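Local coordinates for cell envelope-related transcriptional attenuator domain-containing protein (Eubacterium siraeum, PDB 4OBM) that is of unknown function but, resembling LytR-CpsA-Psr proteins, may take part in attaching polymers to the bacterial cell envelope, at residues S25-L30 / S77-V82; I44-K49 / V217-Q222; E122-N127 / V133-K138. One frame throughout, in Å; residues are numbered along the deposited sequence.

Contact 1. Residues S25-L30 / S77-V82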
loop_
_atom_site.group_PDB
_atom_site.type_symbol
_atom_site.label_atom_id
_atom_site.label_comp_id
_atom_site.label_asym_id
_atom_site.label_seq_id
_atom_site.Cartn_x
_atom_site.Cartn_y
_atom_site.Cartn_z
ATOM N N SER A 25 0.922 -7.843 6.837
ATOM C CA SER A 25 0.930 -7.362 5.464
ATOM C C SER A 25 -0.468 -7.448 4.883
ATOM O O SER A 25 -1.243 -8.334 5.253
ATOM C CB SER A 25 1.920 -8.130 4.604
ATOM O OG SER A 25 3.242 -7.666 4.816
ATOM N N VAL A 26 -0.801 -6.471 4.022
ATOM C CA VAL A 26 -2.076 -6.331 3.310
ATOM C C VAL A 26 -1.773 -5.967 1.874
ATOM O O VAL A 26 -1.035 -5.005 1.613
ATOM C CB VAL A 26 -3.048 -5.284 3.945
ATOM C CG1 VAL A 26 -4.349 -5.145 3.130
ATOM C CG2 VAL A 26 -3.357 -5.599 5.412
ATOM N N LEU A 27 -2.347 -6.719 0.939
ATOM C CA LEU A 27 -2.241 -6.394 -0.466
ATOM C C LEU A 27 -3.364 -5.440 -0.799
ATOM O O LEU A 27 -4.520 -5.765 -0.584
ATOM C CB LEU A 27 -2.288 -7.639 -1.367
ATOM C CG LEU A 27 -2.404 -7.361 -2.873
ATOM C CD1 LEU A 27 -1.137 -6.728 -3.416
ATOM C CD2 LEU A 27 -2.749 -8.630 -3.625
HETATM N N MSE A 28 -3.026 -4.252 -1.318
HETATM C CA MSE A 28 -4.034 -3.275 -1.691
HETATM C C MSE A 28 -4.012 -3.098 -3.170
HETATM O O MSE A 28 -2.935 -3.049 -3.773
HETATM C CB MSE A 28 -3.817 -1.970 -0.953
HETATM C CG MSE A 28 -4.110 -2.120 0.538
HETATM SE SE MSE A 28 -3.792 -0.552 1.549
HETATM C CE MSE A 28 -2.095 0.155 0.780
ATOM N N THR A 29 -5.214 -3.106 -3.776
ATOM C CA THR A 29 -5.363 -3.015 -5.225
ATOM C C THR A 29 -6.453 -1.995 -5.562
ATOM O O THR A 29 -7.315 -1.715 -4.733
ATOM C CB THR A 29 -5.654 -4.410 -5.856
ATOM O OG1 THR A 29 -7.024 -4.766 -5.673
ATOM C CG2 THR A 29 -4.744 -5.521 -5.326
ATOM N N LEU A 30 -6.410 -1.454 -6.771
ATOM C CA LEU A 30 -7.379 -0.468 -7.194
ATOM C C LEU A 30 -7.878 -0.779 -8.590
ATOM O O LEU A 30 -7.086 -1.015 -9.500
ATOM C CB LEU A 30 -6.761 0.950 -7.135
ATOM C CG LEU A 30 -7.572 2.097 -7.763
ATOM C CD1 LEU A 30 -8.874 2.370 -6.981
ATOM C CD2 LEU A 30 -6.737 3.331 -7.912
ATOM N N SER A 77 -7.244 -15.602 -10.850
ATOM C CA SER A 77 -7.270 -16.211 -9.525
ATOM C C SER A 77 -7.454 -15.247 -8.326
ATOM O O SER A 77 -7.378 -15.704 -7.184
ATOM C CB SER A 77 -5.987 -17.008 -9.329
ATOM O OG SER A 77 -5.717 -17.839 -10.443
ATOM N N GLY A 78 -7.719 -13.963 -8.578
ATOM C CA GLY A 78 -7.944 -12.988 -7.512
ATOM C C GLY A 78 -6.709 -12.537 -6.764
ATOM O O GLY A 78 -5.599 -13.010 -7.041
ATOM N N GLU A 79 -6.907 -11.607 -5.796
ATOM C CA GLU A 79 -5.857 -11.032 -4.948
ATOM C C GLU A 79 -5.156 -12.092 -4.092
ATOM O O GLU A 79 -3.955 -11.986 -3.889
ATOM C CB GLU A 79 -6.418 -9.940 -4.029
ATOM C CG GLU A 79 -6.597 -8.586 -4.697
ATOM C CD GLU A 79 -7.813 -8.412 -5.591
ATOM O OE1 GLU A 79 -8.537 -9.402 -5.835
ATOM O OE2 GLU A 79 -8.017 -7.282 -6.082
ATOM N N ALA A 80 -5.897 -13.110 -3.618
ATOM C CA ALA A 80 -5.375 -14.203 -2.794
ATOM C C ALA A 80 -4.188 -14.890 -3.496
ATOM O O ALA A 80 -3.168 -15.160 -2.858
ATOM C CB ALA A 80 -6.487 -15.210 -2.490
ATOM N N GLU A 81 -4.295 -15.114 -4.818
ATOM C CA GLU A 81 -3.213 -15.726 -5.584
ATOM C C GLU A 81 -2.037 -14.742 -5.732
ATOM O O GLU A 81 -0.886 -15.127 -5.516
ATOM C CB GLU A 81 -3.712 -16.216 -6.956
ATOM C CG GLU A 81 -2.753 -17.155 -7.678
ATOM C CD GLU A 81 -2.310 -18.386 -6.908
ATOM O OE1 GLU A 81 -3.122 -18.936 -6.127
ATOM O OE2 GLU A 81 -1.142 -18.800 -7.089
ATOM N N VAL A 82 -2.326 -13.480 -6.070
ATOM C CA VAL A 82 -1.299 -12.439 -6.180
ATOM C C VAL A 82 -0.506 -12.368 -4.857
ATOM O O VAL A 82 0.730 -12.408 -4.896
ATOM C CB VAL A 82 -1.903 -11.066 -6.561
ATOM C CG1 VAL A 82 -0.823 -9.975 -6.583
ATOM C CG2 VAL A 82 -2.629 -11.136 -7.900
#
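The one flat group that takes part here is the carboxylate of Glu79, and Thr29 meets it at OE2, from the side of the anti lone pair, the one turned away from OE1. Thr29 OG1 donates to Glu79 OE2 over 2.7 Å. The same oxygen also pairs with Arg99 of strand 94-100 in a salt bridge, and OE1 is hydrogen-bonded elsewhere, so both carboxylate oxygens of this buried acid are satisfied. Beside the polar grip the two side chains, coming from opposite directions, touch through carbon: Thr29 CG2 lies 3.6 Å from Glu79 CG. A bend in the glutamate chain (chi2 78°) brings the acid round to the strand. Threonine suits its place because one short, branched side chain offers both a donor and a methyl.

Two residues back on the same side of the strand, Leu27 supplies the apolar half. Its CD2 rests 3.6 Å from Glu79 O. The same methyl lies 3.8 Å from Val82 CG1, the leucine and valine side chains crossing at about a right angle. Glu79 and Val82 stand three residues apart, so both look from the helix onto the strand; the axes of 25-30 and 77-82 approach to 9.5 Å, with an angle of 141° between their N-to-C directions.

This is helix-on-sheet packing over a central strand of the mixed sheet. Burying a carboxylate is costly, and the threonine hydroxyl and Arg99 together probably keep Glu79 ionised and hold its orientation against the strand.

Contact 2. Residues I44-K49 / V217-Q222; sequences ITYIAK and VYTLSQ
Tyr46 carries this contact to Thr219, but the residues ahead of it in strand 40-47 serve the sheet: Ile44 bonds through its backbone to Val26, and Thr45 OG1 is paired with Ser25. Tyr46 then turns toward helix 213-220. With CG anti to the backbone N (chi1 172°), its ring extends away from the strand, and Tyr46 OH meets Thr219 OG1 at 2.6 Å; either oxygen could be the donor. Thr219 OG1 lies at the ring edge, in plane, 3.3 Å from Tyr46 CE1, while the methyl Thr219 CG2 sits 3.8 Å from the same carbon. Where the chain turns, the backbone N of Ala48 stands 3.9 Å above the Tyr46 ring plane, over its centre, and bonds to Asp23; Phe53 stacks on the tyrosine as well.

On the helix, Thr219 OG1 is also bonded to Asn51 ND2, and weakly to Ala215 O. One residue back, Tyr218 O takes Gln222 NE2 (3.0 Å) and Ser221 OG (2.7 Å) from opposite faces of its carbonyl plane, closing the last turn.

A phenylalanine in place of Tyr46 would probably leave Thr219 OG1 without its mate across the contact and untie the ring edge from the helix. Tyrosine thus suits a place where an aromatic body fills the core and one polar atom must reach a helix, so one short hydroxyl-to-hydroxyl bond joins sheet and helix, with Asn51 as a second partner of the threonine oxygen.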
loop_
_atom_site.group_PDB
_atom_site.type_symbol
_atom_site.label_atom_id
_atom_site.label_comp_id
_atom_site.label_asym_id
_atom_site.label_seq_id
_atom_site.Cartn_x
_atom_site.Cartn_y
_atom_site.Cartn_z
ATOM N N ILE A 44 1.327 -3.283 1.887
ATOM C CA ILE A 44 1.589 -2.439 3.043
ATOM C C ILE A 44 1.966 -3.393 4.144
ATOM O O ILE A 44 1.174 -4.268 4.494
ATOM C CB ILE A 44 0.469 -1.423 3.411
ATOM C CG1 ILE A 44 0.905 -0.506 4.579
ATOM C CG2 ILE A 44 -0.922 -2.065 3.609
ATOM C CD1 ILE A 44 0.041 0.710 4.817
ATOM N N THR A 45 3.211 -3.288 4.613
ATOM C CA THR A 45 3.766 -4.143 5.660
ATOM C C THR A 45 4.070 -3.318 6.895
ATOM O O THR A 45 4.923 -2.421 6.858
ATOM C CB THR A 45 5.035 -4.871 5.170
ATOM O OG1 THR A 45 4.724 -5.633 4.009
ATOM C CG2 THR A 45 5.650 -5.794 6.242
ATOM N N TYR A 46 3.383 -3.646 7.998
ATOM C CA TYR A 46 3.612 -3.015 9.290
ATOM C C TYR A 46 4.709 -3.770 10.032
ATOM O O TYR A 46 4.577 -4.976 10.280
ATOM C CB TYR A 46 2.312 -2.987 10.114
ATOM C CG TYR A 46 2.483 -2.534 11.552
ATOM C CD1 TYR A 46 3.002 -1.277 11.854
ATOM C CD2 TYR A 46 2.125 -3.363 12.613
ATOM C CE1 TYR A 46 3.157 -0.855 13.172
ATOM C CE2 TYR A 46 2.266 -2.948 13.936
ATOM C CZ TYR A 46 2.765 -1.685 14.209
ATOM O OH TYR A 46 2.921 -1.282 15.511
ATOM N N ILE A 47 5.809 -3.073 10.342
ATOM C CA ILE A 47 6.914 -3.643 11.129
ATOM C C ILE A 47 6.833 -2.975 12.505
ATOM O O ILE A 47 7.267 -1.834 12.655
ATOM C CB ILE A 47 8.314 -3.513 10.471
ATOM C CG1 ILE A 47 8.287 -3.731 8.933
ATOM C CG2 ILE A 47 9.367 -4.377 11.213
ATOM C CD1 ILE A 47 8.388 -5.160 8.400
ATOM N N ALA A 48 6.222 -3.668 13.481
ATOM C CA ALA A 48 5.993 -3.172 14.835
ATOM C C ALA A 48 7.280 -2.761 15.550
ATOM O O ALA A 48 7.264 -1.742 16.237
ATOM C CB ALA A 48 5.254 -4.205 15.664
ATOM N N LYS A 49 8.379 -3.530 15.391
ATOM C CA LYS A 49 9.679 -3.235 16.025
ATOM C C LYS A 49 10.210 -1.853 15.578
ATOM O O LYS A 49 10.743 -1.112 16.404
ATOM C CB LYS A 49 10.708 -4.331 15.687
ATOM C CG LYS A 49 11.932 -4.342 16.596
ATOM C CD LYS A 49 13.069 -5.198 16.032
ATOM C CE LYS A 49 14.103 -4.386 15.286
ATOM N NZ LYS A 49 15.193 -5.242 14.746
ATOM N N VAL A 217 -2.310 1.943 16.875
ATOM C CA VAL A 217 -2.489 3.164 17.670
ATOM C C VAL A 217 -1.184 3.493 18.407
ATOM O O VAL A 217 -0.786 4.662 18.403
ATOM C CB VAL A 217 -3.703 3.072 18.624
ATOM C CG1 VAL A 217 -3.778 4.271 19.578
ATOM C CG2 VAL A 217 -5.006 2.934 17.837
ATOM N N TYR A 218 -0.483 2.471 18.959
ATOM C CA TYR A 218 0.796 2.674 19.617
ATOM C C TYR A 218 1.773 3.365 18.681
ATOM O O TYR A 218 2.350 4.373 19.075
ATOM C CB TYR A 218 1.412 1.354 20.134
ATOM C CG TYR A 218 2.818 1.525 20.685
ATOM C CD1 TYR A 218 3.922 1.545 19.839
ATOM C CD2 TYR A 218 3.042 1.664 22.048
ATOM C CE1 TYR A 218 5.208 1.764 20.331
ATOM C CE2 TYR A 218 4.327 1.865 22.553
ATOM C CZ TYR A 218 5.408 1.902 21.691
ATOM O OH TYR A 218 6.682 2.069 22.173
ATOM N N THR A 219 1.996 2.792 17.471
ATOM C CA THR A 219 2.940 3.275 16.449
ATOM C C THR A 219 2.619 4.707 15.988
ATOM O O THR A 219 3.547 5.499 15.789
ATOM C CB THR A 219 2.980 2.275 15.268
ATOM O OG1 THR A 219 3.791 1.169 15.657
ATOM C CG2 THR A 219 3.547 2.869 13.982
ATOM N N LEU A 220 1.334 5.020 15.791
ATOM C CA LEU A 220 0.893 6.337 15.320
ATOM C C LEU A 220 0.886 7.395 16.444
ATOM O O LEU A 220 0.916 8.590 16.146
ATOM C CB LEU A 220 -0.505 6.249 14.681
ATOM C CG LEU A 220 -0.687 5.309 13.498
ATOM C CD1 LEU A 220 -2.166 5.150 13.184
ATOM C CD2 LEU A 220 0.087 5.795 12.267
ATOM N N SER A 221 0.845 6.958 17.718
ATOM C CA SER A 221 0.880 7.841 18.890
ATOM C C SER A 221 2.339 8.218 19.279
ATOM O O SER A 221 2.548 8.950 20.256
ATOM C CB SER A 221 0.166 7.187 20.068
ATOM O OG SER A 221 0.916 6.092 20.572
ATOM N N GLN A 222 3.335 7.730 18.509
ATOM C CA GLN A 222 4.746 8.052 18.744
ATOM C C GLN A 222 5.054 9.444 18.169
ATOM O O GLN A 222 4.357 9.914 17.260
ATOM C CB GLN A 222 5.687 6.980 18.145
ATOM C CG GLN A 222 5.471 5.549 18.684
ATOM C CD GLN A 222 5.648 5.441 20.186
ATOM O OE1 GLN A 222 6.748 5.615 20.725
ATOM N NE2 GLN A 222 4.561 5.158 20.898
#

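Contact 3. Residues E122-N127 / V133-K138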
loop_
_atom_site.group_PDB
_atom_site.type_symbol
_atom_site.label_atom_id
_atom_site.label_comp_id
_atom_site.label_asym_id
_atom_site.label_seq_id
_atom_site.Cartn_x
_atom_site.Cartn_y
_atom_site.Cartn_z
ATOM N N GLU A 122 4.353 21.197 -13.690
ATOM C CA GLU A 122 2.960 21.225 -14.136
ATOM C C GLU A 122 2.618 20.046 -15.080
ATOM O O GLU A 122 3.384 19.732 -15.997
ATOM C CB GLU A 122 2.623 22.549 -14.840
ATOM C CG GLU A 122 1.128 22.713 -15.078
ATOM C CD GLU A 122 0.659 23.504 -16.277
ATOM O OE1 GLU A 122 1.270 23.389 -17.365
ATOM O OE2 GLU A 122 -0.403 24.153 -16.153
ATOM N N ILE A 123 1.454 19.418 -14.844
ATOM C CA ILE A 123 0.919 18.335 -15.675
ATOM C C ILE A 123 -0.315 18.863 -16.412
ATOM O O ILE A 123 -1.198 19.459 -15.796
ATOM C CB ILE A 123 0.598 17.053 -14.841
ATOM C CG1 ILE A 123 1.840 16.564 -14.036
ATOM C CG2 ILE A 123 0.043 15.919 -15.739
ATOM C CD1 ILE A 123 1.504 15.889 -12.735
ATOM N N LYS A 124 -0.353 18.671 -17.727
ATOM C CA LYS A 124 -1.503 18.974 -18.588
ATOM C C LYS A 124 -1.701 17.709 -19.414
ATOM O O LYS A 124 -1.095 17.574 -20.483
ATOM C CB LYS A 124 -1.297 20.245 -19.447
ATOM C CG LYS A 124 -1.429 21.567 -18.681
ATOM C CD LYS A 124 -1.883 22.707 -19.597
ATOM C CE LYS A 124 -1.838 24.087 -18.964
ATOM N NZ LYS A 124 -0.543 24.806 -19.205
ATOM N N TYR A 125 -2.419 16.710 -18.842
ATOM C CA TYR A 125 -2.595 15.417 -19.506
ATOM C C TYR A 125 -3.777 15.431 -20.467
ATOM O O TYR A 125 -4.917 15.659 -20.058
ATOM C CB TYR A 125 -2.723 14.248 -18.501
ATOM C CG TYR A 125 -2.992 12.910 -19.169
ATOM C CD1 TYR A 125 -2.030 12.304 -19.975
ATOM C CD2 TYR A 125 -4.227 12.282 -19.043
ATOM C CE1 TYR A 125 -2.296 11.110 -20.647
ATOM C CE2 TYR A 125 -4.501 11.083 -19.705
ATOM C CZ TYR A 125 -3.532 10.500 -20.506
ATOM O OH TYR A 125 -3.790 9.314 -21.158
ATOM N N GLU A 126 -3.487 15.160 -21.751
ATOM C CA GLU A 126 -4.501 15.056 -22.802
ATOM C C GLU A 126 -4.930 13.586 -22.920
ATOM O O GLU A 126 -4.181 12.754 -23.447
ATOM C CB GLU A 126 -4.028 15.649 -24.146
ATOM C CG GLU A 126 -2.524 15.606 -24.410
ATOM C CD GLU A 126 -1.999 16.481 -25.538
ATOM O OE1 GLU A 126 -2.789 17.253 -26.134
ATOM O OE2 GLU A 126 -0.781 16.401 -25.819
ATOM N N ASN A 127 -6.108 13.271 -22.336
ATOM C CA ASN A 127 -6.717 11.936 -22.307
ATOM C C ASN A 127 -7.407 11.638 -23.636
ATOM O O ASN A 127 -8.475 12.182 -23.929
ATOM C CB ASN A 127 -7.707 11.829 -21.143
ATOM C CG ASN A 127 -8.143 10.421 -20.792
ATOM O OD1 ASN A 127 -8.091 9.484 -21.599
ATOM N ND2 ASN A 127 -8.623 10.256 -19.579
ATOM N N VAL A 133 -8.725 17.176 -20.811
ATOM C CA VAL A 133 -7.397 17.581 -20.382
ATOM C C VAL A 133 -7.432 17.732 -18.845
ATOM O O VAL A 133 -8.349 18.350 -18.298
ATOM C CB VAL A 133 -6.807 18.803 -21.157
ATOM C CG1 VAL A 133 -7.536 20.111 -20.862
ATOM C CG2 VAL A 133 -5.304 18.940 -20.928
ATOM N N THR A 134 -6.495 17.042 -18.164
ATOM C CA THR A 134 -6.322 17.051 -16.709
ATOM C C THR A 134 -5.177 18.000 -16.404
ATOM O O THR A 134 -4.070 17.780 -16.898
ATOM C CB THR A 134 -6.060 15.619 -16.179
ATOM O OG1 THR A 134 -7.104 14.746 -16.595
ATOM C CG2 THR A 134 -5.897 15.563 -14.653
ATOM N N ILE A 135 -5.440 19.070 -15.629
ATOM C CA ILE A 135 -4.413 20.067 -15.288
ATOM C C ILE A 135 -4.070 20.005 -13.815
ATOM O O ILE A 135 -4.880 20.405 -12.989
ATOM C CB ILE A 135 -4.780 21.544 -15.672
ATOM C CG1 ILE A 135 -5.690 21.703 -16.918
ATOM C CG2 ILE A 135 -3.549 22.473 -15.676
ATOM C CD1 ILE A 135 -5.120 21.369 -18.229
ATOM N N ILE A 136 -2.837 19.590 -13.500
ATOM C CA ILE A 136 -2.287 19.572 -12.142
ATOM C C ILE A 136 -1.148 20.604 -12.133
ATOM O O ILE A 136 -0.183 20.466 -12.885
ATOM C CB ILE A 136 -1.851 18.153 -11.700
ATOM C CG1 ILE A 136 -3.088 17.207 -11.636
ATOM C CG2 ILE A 136 -1.119 18.195 -10.347
ATOM C CD1 ILE A 136 -2.798 15.745 -11.769
ATOM N N LYS A 137 -1.297 21.667 -11.339
ATOM C CA LYS A 137 -0.296 22.727 -11.306
ATOM C C LYS A 137 0.873 22.335 -10.420
ATOM O O LYS A 137 0.755 21.451 -9.569
ATOM C CB LYS A 137 -0.902 24.073 -10.865
ATOM C CG LYS A 137 -2.037 24.570 -11.766
ATOM C CD LYS A 137 -1.562 25.180 -13.066
ATOM C CE LYS A 137 -2.719 25.742 -13.845
ATOM N NZ LYS A 137 -2.309 26.142 -15.219
ATOM N N LYS A 138 2.021 22.955 -10.688
ATOM C CA LYS A 138 3.274 22.765 -9.965
ATOM C C LYS A 138 3.138 23.423 -8.589
ATOM O O LYS A 138 2.396 24.409 -8.460
ATOM C CB LYS A 138 4.424 23.406 -10.788
ATOM C CG LYS A 138 5.817 23.315 -10.157
ATOM C CD LYS A 138 6.881 24.048 -10.959
ATOM C CE LYS A 138 8.165 24.061 -10.163
ATOM N NZ LYS A 138 9.320 24.540 -10.959
#
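Ile123 and Ile136 face each other in a hydrogen-bonded pair of an antiparallel hairpin, each backbone N giving its hydrogen to the other's carbonyl: Ile123 N to Ile136 O and Ile136 N to Ile123 O, both 2.8 Å. Two residues on, Tyr125 and Thr134 repeat the exchange, Tyr125 N to Thr134 O and Thr134 N to Tyr125 O, again 2.8 Å. Between them Lys124 and Ile135 form a non-hydrogen-bonded pair, where CA-H groups also lean on these carbonyls.

At the open end the carboxylate of Glu122 joins two salt bridges into a network. Lys124 NZ reaches Glu122 OE1 at 2.9 Å on its syn lone pair, with a weak second bond to OE2. Lys137 NZ comes to Glu122 OE2 at 2.9 Å, met nearly along the C-O bond. Lysine's long chain suits both places, since one reaches the acid from two residues along its own segment and the other from across the hairpin.

The beta-branched Ile123 and Ile136 lie side by side, packing on Tyr151 and Leu154, while Ile135 CD1 touches Lys124 CG on the other face. With Lys124 NZ and Lys137 NZ only 4.6 Å apart, the single carboxylate probably offsets their mutual repulsion at the surface.

Contacts 1 and 2 lie in the core and contact 3 on the surface, its centre 25 Å from that of the chain. The first two hold the same mixed sheet, for strands 24-30 and 40-47 are neighbours in it and are joined through their backbones. Each ties the sheet to a different helix, 70-90 or 213-220, with one buried polar bond across it, whose atoms have further polar partners. Contact 3 instead joins the two strands of a separate hairpin; its nearest atoms lie about 14 Å from contact 1 and about 23 Å from contact 2. There the backbone ladder does the work, and charged side chains, costly in a core, form a surface network.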